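Local coordinates for cytosine deaminase (Klebsiella pneumoniae, PDB 4R85), which probably catalyses hydrolytic deamination of cytosine and 5-methylcytosine at an iron(II) centre in an amidohydrolase fold, at residues A[92-103]-A[127-138]. Residues are numbered along the deposited sequence; the frame is centred on the assembly and turned at random.
Sequences PEDTRQRALKTI and ALQALLAVKQEA
Arg96 reaches across from helix 92-103 to Glu137, near the C-terminal end of the facing helix, and the two side chains cross at about a right angle. NE of Arg96 donates to Glu137 OE1 at 2.8 Å, on the syn lone pair of that oxygen, with a bent N-H...O angle of 143°. NH2 of Arg96 is modelled 2.4 Å from Glu137 OE2; the exact length is doubtful, but the pair is a salt bridge. The third nitrogen, NH1, turns back one helical turn to Glu93 OE2 (3.1 Å), completing a three-residue network that probably stabilises the positive charge. An extended chain, with CG anti to the backbone N (chi1 174°), carries the group this far, and Leu100 CD1 lies over the centre of one guanidinium face. The buried Arg98 grips Asp94 OD1 and OD2 through NE and NH2, from above the carboxylate plane; its NH1 bonds to the carbonyl oxygens of Asp60 and Thr62, and Arg86 is a second partner of Asp94.

Beneath the Arg96 bridge the interface is apolar. The methyl of Ala130 packs on Thr95 CB at 3.8 Å and also approaches the carbonyl oxygen of Pro92, whose hydrogen bond is to Arg96 N. The CG2 methyl of Thr95 lies against Ala127 and Ala130, while its hydroxyl bonds to the Thr91 carbonyl. Farther along, Ala99 CB meets Leu131 CD2 at 3.6 Å, and Ile103 CD1 and Val134 CG1 touch tip to tip, also at 3.6 Å. Ala99, Ala127 and Ala130 suit the close approach of the helix axes, 8.2 Å at a crossing angle of -46°.

These are successive outer helices of the amidohydrolase TIM barrel, linked through strand 111-119. Leu128 and Leu131 rest on Val118 of that strand, and helix 160-170 packs against Leu128 and Leu132.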
ATOM      1  N   PRO A  92      33.474  -2.864   4.205  1.00 25.91           N
ATOM      2  CA  PRO A  92      33.027  -4.000   3.389  1.00 25.07           C
ATOM      3  C   PRO A  92      32.254  -5.041   4.203  1.00 28.56           C
ATOM      4  O   PRO A  92      31.241  -5.539   3.728  1.00 25.45           O
ATOM      5  CB  PRO A  92      34.339  -4.594   2.870  1.00 28.93           C
ATOM      6  CG  PRO A  92      35.292  -3.429   2.846  1.00 33.39           C
ATOM      7  CD  PRO A  92      34.921  -2.606   4.048  1.00 34.08           C
ATOM      8  N   GLU A  93      32.709  -5.357   5.411  1.00 26.50           N
ATOM      9  CA  GLU A  93      32.013  -6.364   6.212  1.00 28.07           C
ATOM     10  C   GLU A  93      30.633  -5.886   6.684  1.00 28.78           C
ATOM     11  O   GLU A  93      29.673  -6.659   6.717  1.00 24.41           O
ATOM     12  CB  GLU A  93      32.863  -6.816   7.395  1.00 33.36           C
ATOM     13  CG  GLU A  93      32.305  -8.037   8.101  1.00 42.11           C
ATOM     14  CD  GLU A  93      31.855  -9.116   7.123  1.00 50.28           C
ATOM     15  OE1 GLU A  93      32.668  -9.538   6.267  1.00 47.01           O
ATOM     16  OE2 GLU A  93      30.681  -9.535   7.206  1.00 53.08           O
ATOM     17  N   ASP A  94      30.545  -4.611   7.045  1.00 28.45           N
ATOM     18  CA  ASP A  94      29.270  -3.977   7.389  1.00 27.66           C
ATOM     19  C   ASP A  94      28.294  -4.051   6.209  1.00 25.48           C
ATOM     20  O   ASP A  94      27.127  -4.425   6.363  1.00 24.76           O
ATOM     21  CB  ASP A  94      29.534  -2.515   7.795  1.00 28.86           C
ATOM     22  CG  ASP A  94      28.283  -1.648   7.779  1.00 34.84           C
ATOM     23  OD1 ASP A  94      27.289  -2.012   8.439  1.00 35.92           O
ATOM     24  OD2 ASP A  94      28.308  -0.588   7.111  1.00 33.45           O
ATOM     25  N   THR A  95      28.781  -3.703   5.026  1.00 22.23           N
ATOM     26  CA  THR A  95      27.940  -3.696   3.838  1.00 20.28           C
ATOM     27  C   THR A  95      27.461  -5.104   3.525  1.00 18.99           C
ATOM     28  O   THR A  95      26.279  -5.328   3.256  1.00 18.82           O
ATOM     29  CB  THR A  95      28.705  -3.119   2.645  1.00 21.21           C
ATOM     30  OG1 THR A  95      29.107  -1.781   2.960  1.00 21.94           O
ATOM     31  CG2 THR A  95      27.840  -3.115   1.370  1.00 21.27           C
ATOM     32  N   ARG A  96      28.387  -6.053   3.582  1.00 19.87           N
ATOM     33  CA  ARG A  96      28.070  -7.444   3.284  1.00 22.10           C
ATOM     34  C   ARG A  96      26.940  -7.981   4.156  1.00 25.95           C
ATOM     35  O   ARG A  96      26.001  -8.603   3.651  1.00 20.80           O
ATOM     36  CB  ARG A  96      29.310  -8.312   3.468  1.00 22.80           C
ATOM     37  CG  ARG A  96      29.049  -9.792   3.326  1.00 21.26           C
ATOM     38  CD  ARG A  96      30.334 -10.579   3.556  1.00 30.08           C
ATOM     39  NE  ARG A  96      30.080 -12.011   3.529  1.00 35.77           N
ATOM     40  CZ  ARG A  96      29.757 -12.722   4.602  1.00 44.89           C
ATOM     41  NH1 ARG A  96      29.667 -12.125   5.785  1.00 47.91           N
ATOM     42  NH2 ARG A  96      29.531 -14.024   4.497  1.00 44.94           N
ATOM     43  N   GLN A  97      27.032  -7.732   5.461  1.00 20.80           N
ATOM     44  CA  GLN A  97      26.047  -8.247   6.406  1.00 24.52           C
ATOM     45  C   GLN A  97      24.649  -7.678   6.172  1.00 20.64           C
ATOM     46  O   GLN A  97      23.662  -8.426   6.167  1.00 20.55           O
ATOM     47  CB  GLN A  97      26.505  -8.002   7.845  1.00 28.01           C
ATOM     48  CG  GLN A  97      27.728  -8.832   8.222  1.00 37.18           C
ATOM     49  CD  GLN A  97      28.369  -8.374   9.510  1.00 47.79           C
ATOM     50  OE1 GLN A  97      28.081  -7.282  10.005  1.00 52.89           O
ATOM     51  NE2 GLN A  97      29.251  -9.205  10.066  1.00 49.98           N
ATOM     52  N   ARG A  98      24.568  -6.367   5.973  1.00 20.70           N
ATOM     53  CA  ARG A  98      23.285  -5.717   5.687  1.00 21.95           C
ATOM     54  C   ARG A  98      22.707  -6.144   4.339  1.00 20.29           C
ATOM     55  O   ARG A  98      21.504  -6.391   4.209  1.00 19.36           O
ATOM     56  CB  ARG A  98      23.430  -4.192   5.732  1.00 17.01           C
ATOM     57  CG  ARG A  98      23.726  -3.647   7.127  1.00 16.58           C
ATOM     58  CD  ARG A  98      23.821  -2.108   7.142  1.00 20.63           C
ATOM     59  NE  ARG A  98      25.051  -1.619   6.517  1.00 21.10           N
ATOM     60  CZ  ARG A  98      25.144  -1.182   5.261  1.00 21.54           C
ATOM     61  NH1 ARG A  98      24.083  -1.169   4.465  1.00 19.02           N
ATOM     62  NH2 ARG A  98      26.312  -0.765   4.791  1.00 23.51           N
ATOM     63  N   ALA A  99      23.565  -6.226   3.329  1.00 18.60           N
ATOM     64  CA  ALA A  99      23.122  -6.627   1.996  1.00 19.69           C
ATOM     65  C   ALA A  99      22.571  -8.051   2.016  1.00 17.13           C
ATOM     66  O   ALA A  99      21.526  -8.337   1.430  1.00 20.25           O
ATOM     67  CB  ALA A  99      24.263  -6.501   0.996  1.00 22.02           C
ATOM     68  N   LEU A 100      23.272  -8.942   2.708  1.00 18.18           N
ATOM     69  CA  LEU A 100      22.855 -10.337   2.779  1.00 19.60           C
ATOM     70  C   LEU A 100      21.527 -10.499   3.501  1.00 19.95           C
ATOM     71  O   LEU A 100      20.692 -11.290   3.084  1.00 19.76           O
ATOM     72  CB  LEU A 100      23.937 -11.195   3.434  1.00 23.81           C
ATOM     73  CG  LEU A 100      25.134 -11.462   2.522  1.00 25.24           C
ATOM     74  CD1 LEU A 100      26.176 -12.266   3.270  1.00 22.18           C
ATOM     75  CD2 LEU A 100      24.691 -12.179   1.243  1.00 25.86           C
ATOM     76  N   LYS A 101      21.324  -9.737   4.573  1.00 18.57           N
ATOM     77  CA  LYS A 101      20.050  -9.769   5.286  1.00 21.91           C
ATOM     78  C   LYS A 101      18.883  -9.330   4.401  1.00 20.70           C
ATOM     79  O   LYS A 101      17.808  -9.934   4.413  1.00 17.91           O
ATOM     80  CB  LYS A 101      20.120  -8.893   6.531  1.00 22.50           C
ATOM     81  CG  LYS A 101      18.804  -8.785   7.278  1.00 24.86           C
ATOM     82  CD  LYS A 101      19.024  -8.249   8.686  1.00 25.89           C
ATOM     83  CE  LYS A 101      17.707  -7.879   9.354  1.00 29.08           C
ATOM     84  NZ  LYS A 101      17.941  -7.459  10.772  1.00 36.81           N
ATOM     85  N   THR A 102      19.098  -8.273   3.631  1.00 15.07           N
ATOM     86  CA  THR A 102      18.047  -7.733   2.778  1.00 18.21           C
ATOM     87  C   THR A 102      17.791  -8.658   1.580  1.00 20.46           C
ATOM     88  O   THR A 102      16.653  -8.843   1.145  1.00 14.40           O
ATOM     89  CB  THR A 102      18.392  -6.295   2.349  1.00 15.27           C
ATOM     90  OG1 THR A 102      18.298  -5.440   3.494  1.00 18.89           O
ATOM     91  CG2 THR A 102      17.422  -5.781   1.293  1.00 13.97           C
ATOM     92  N   ILE A 103      18.855  -9.266   1.071  1.00 18.59           N
ATOM     93  CA  ILE A 103      18.706 -10.283   0.042  1.00 15.41           C
ATOM     94  C   ILE A 103      17.864 -11.457   0.568  1.00 15.22           C
ATOM     95  O   ILE A 103      17.012 -11.987  -0.152  1.00 17.72           O
ATOM     96  CB  ILE A 103      20.080 -10.756  -0.470  1.00 22.20           C
ATOM     97  CG1 ILE A 103      20.703  -9.668  -1.357  1.00 17.70           C
ATOM     98  CG2 ILE A 103      19.940 -12.055  -1.250  1.00 25.99           C
ATOM     99  CD1 ILE A 103      22.158  -9.911  -1.693  1.00 17.58           C
ATOM    100  N   ALA A 127      31.734  -0.328  -0.481  1.00 19.51           N
ATOM    101  CA  ALA A 127      30.472  -1.028  -0.700  1.00 20.06           C
ATOM    102  C   ALA A 127      30.485  -1.776  -2.033  1.00 18.97           C
ATOM    103  O   ALA A 127      29.940  -2.876  -2.143  1.00 20.88           O
ATOM    104  CB  ALA A 127      29.298  -0.056  -0.663  1.00 20.68           C
ATOM    105  N   LEU A 128      31.071  -1.161  -3.056  1.00 16.77           N
ATOM    106  CA  LEU A 128      31.133  -1.813  -4.363  1.00 19.32           C
ATOM    107  C   LEU A 128      31.923  -3.114  -4.248  1.00 20.52           C
ATOM    108  O   LEU A 128      31.506  -4.156  -4.748  1.00 21.78           O
ATOM    109  CB  LEU A 128      31.775  -0.889  -5.397  1.00 20.63           C
ATOM    110  CG  LEU A 128      31.930  -1.491  -6.794  1.00 17.50           C
ATOM    111  CD1 LEU A 128      30.566  -1.856  -7.386  1.00 18.09           C
ATOM    112  CD2 LEU A 128      32.653  -0.508  -7.685  1.00 15.41           C
ATOM    113  N   GLN A 129      33.062  -3.046  -3.571  1.00 18.60           N
ATOM    114  CA  GLN A 129      33.885  -4.228  -3.338  1.00 21.52           C
ATOM    115  C   GLN A 129      33.076  -5.315  -2.650  1.00 21.40           C
ATOM    116  O   GLN A 129      33.098  -6.477  -3.065  1.00 20.78           O
ATOM    117  CB  GLN A 129      35.106  -3.867  -2.490  1.00 26.54           C
ATOM    118  CG  GLN A 129      36.101  -2.982  -3.218  1.00 38.59           C
ATOM    119  CD  GLN A 129      37.228  -2.491  -2.322  1.00 47.34           C
ATOM    120  OE1 GLN A 129      37.624  -3.168  -1.366  1.00 48.50           O
ATOM    121  NE2 GLN A 129      37.748  -1.303  -2.627  1.00 44.48           N
ATOM    122  N   ALA A 130      32.351  -4.933  -1.605  1.00 19.24           N
ATOM    123  CA  ALA A 130      31.561  -5.907  -0.854  1.00 26.15           C
ATOM    124  C   ALA A 130      30.469  -6.526  -1.733  1.00 22.18           C
ATOM    125  O   ALA A 130      30.250  -7.737  -1.704  1.00 24.34           O
ATOM    126  CB  ALA A 130      30.950  -5.266   0.389  1.00 21.40           C
ATOM    127  N   LEU A 131      29.796  -5.698  -2.518  1.00 16.82           N
ATOM    128  CA  LEU A 131      28.667  -6.179  -3.313  1.00 17.41           C
ATOM    129  C   LEU A 131      29.086  -7.027  -4.518  1.00 19.79           C
ATOM    130  O   LEU A 131      28.357  -7.930  -4.918  1.00 19.32           O
ATOM    131  CB  LEU A 131      27.729  -5.028  -3.703  1.00 18.73           C
ATOM    132  CG  LEU A 131      26.930  -4.573  -2.472  1.00 24.06           C
ATOM    133  CD1 LEU A 131      26.328  -3.200  -2.655  1.00 32.21           C
ATOM    134  CD2 LEU A 131      25.846  -5.572  -2.146  1.00 26.68           C
ATOM    135  N   LEU A 132      30.261  -6.752  -5.076  1.00 20.34           N
ATOM    136  CA  LEU A 132      30.807  -7.617  -6.120  1.00 22.70           C
ATOM    137  C   LEU A 132      31.060  -9.021  -5.574  1.00 25.16           C
ATOM    138  O   LEU A 132      30.830 -10.011  -6.268  1.00 23.93           O
ATOM    139  CB  LEU A 132      32.090  -7.033  -6.725  1.00 19.95           C
ATOM    140  CG  LEU A 132      31.899  -5.814  -7.640  1.00 20.78           C
ATOM    141  CD1 LEU A 132      33.226  -5.100  -7.861  1.00 23.77           C
ATOM    142  CD2 LEU A 132      31.304  -6.229  -8.975  1.00 22.34           C
ATOM    143  N   ALA A 133      31.526  -9.110  -4.331  1.00 19.44           N
ATOM    144  CA  ALA A 133      31.711 -10.412  -3.697  1.00 24.63           C
ATOM    145  C   ALA A 133      30.366 -11.057  -3.362  1.00 24.36           C
ATOM    146  O   ALA A 133      30.191 -12.265  -3.539  1.00 24.72           O
ATOM    147  CB  ALA A 133      32.572 -10.294  -2.451  1.00 28.50           C
ATOM    148  N   VAL A 134      29.432 -10.242  -2.878  1.00 24.10           N
ATOM    149  CA  VAL A 134      28.091 -10.700  -2.513  1.00 27.02           C
ATOM    150  C   VAL A 134      27.386 -11.307  -3.727  1.00 25.96           C
ATOM    151  O   VAL A 134      26.622 -12.273  -3.609  1.00 29.51           O
ATOM    152  CB  VAL A 134      27.248  -9.533  -1.935  1.00 22.29           C
ATOM    153  CG1 VAL A 134      25.753  -9.785  -2.104  1.00 23.00           C
ATOM    154  CG2 VAL A 134      27.594  -9.289  -0.462  1.00 23.03           C
ATOM    155  N   LYS A 135      27.672 -10.750  -4.896  1.00 18.87           N
ATOM    156  CA  LYS A 135      27.116 -11.257  -6.143  1.00 23.31           C
ATOM    157  C   LYS A 135      27.480 -12.729  -6.343  1.00 25.76           C
ATOM    158  O   LYS A 135      26.682 -13.509  -6.859  1.00 26.53           O
ATOM    159  CB  LYS A 135      27.600 -10.403  -7.317  1.00 24.84           C
ATOM    160  CG  LYS A 135      27.241 -10.943  -8.692  1.00 25.35           C
ATOM    161  CD  LYS A 135      27.757  -9.996  -9.766  1.00 35.02           C
ATOM    162  CE  LYS A 135      27.552 -10.565 -11.159  1.00 43.58           C
ATOM    163  NZ  LYS A 135      28.017  -9.623 -12.214  1.00 44.28           N
ATOM    164  N   GLN A 136      28.680 -13.111  -5.913  1.00 24.66           N
ATOM    165  CA  GLN A 136      29.112 -14.500  -6.003  1.00 25.73           C
ATOM    166  C   GLN A 136      28.576 -15.318  -4.835  1.00 25.76           C
ATOM    167  O   GLN A 136      28.106 -16.439  -5.016  1.00 26.70           O
ATOM    168  CB  GLN A 136      30.643 -14.591  -6.045  1.00 33.40           C
ATOM    169  CG  GLN A 136      31.277 -13.801  -7.181  1.00 39.51           C
ATOM    170  CD  GLN A 136      30.710 -14.180  -8.541  1.00 49.96           C
ATOM    171  OE1 GLN A 136      30.577 -15.363  -8.861  1.00 58.91           O
ATOM    172  NE2 GLN A 136      30.362 -13.175  -9.345  1.00 45.06           N
ATOM    173  N   GLU A 137      28.642 -14.743  -3.638  1.00 27.06           N
ATOM    174  CA  GLU A 137      28.237 -15.437  -2.420  1.00 27.26           C
ATOM    175  C   GLU A 137      26.748 -15.781  -2.418  1.00 27.00           C
ATOM    176  O   GLU A 137      26.352 -16.836  -1.920  1.00 27.63           O
ATOM    177  CB  GLU A 137      28.576 -14.587  -1.189  1.00 27.48           C
ATOM    178  CG  GLU A 137      28.193 -15.226   0.139  1.00 34.18           C
ATOM    179  CD  GLU A 137      28.708 -14.448   1.344  1.00 39.53           C
ATOM    180  OE1 GLU A 137      29.092 -13.266   1.180  1.00 37.39           O
ATOM    181  OE2 GLU A 137      28.726 -15.022   2.455  1.00 38.11           O
ATOM    182  N   ALA A 138      25.928 -14.893  -2.973  1.00 21.59           N
ATOM    183  CA  ALA A 138      24.476 -15.081  -2.936  1.00 19.85           C
ATOM    184  C   ALA A 138      23.872 -15.626  -4.235  1.00 21.30           C
ATOM    185  O   ALA A 138      22.650 -15.621  -4.400  1.00 22.53           O
ATOM    186  CB  ALA A 138      23.779 -13.783  -2.517  1.00 17.44           C
TER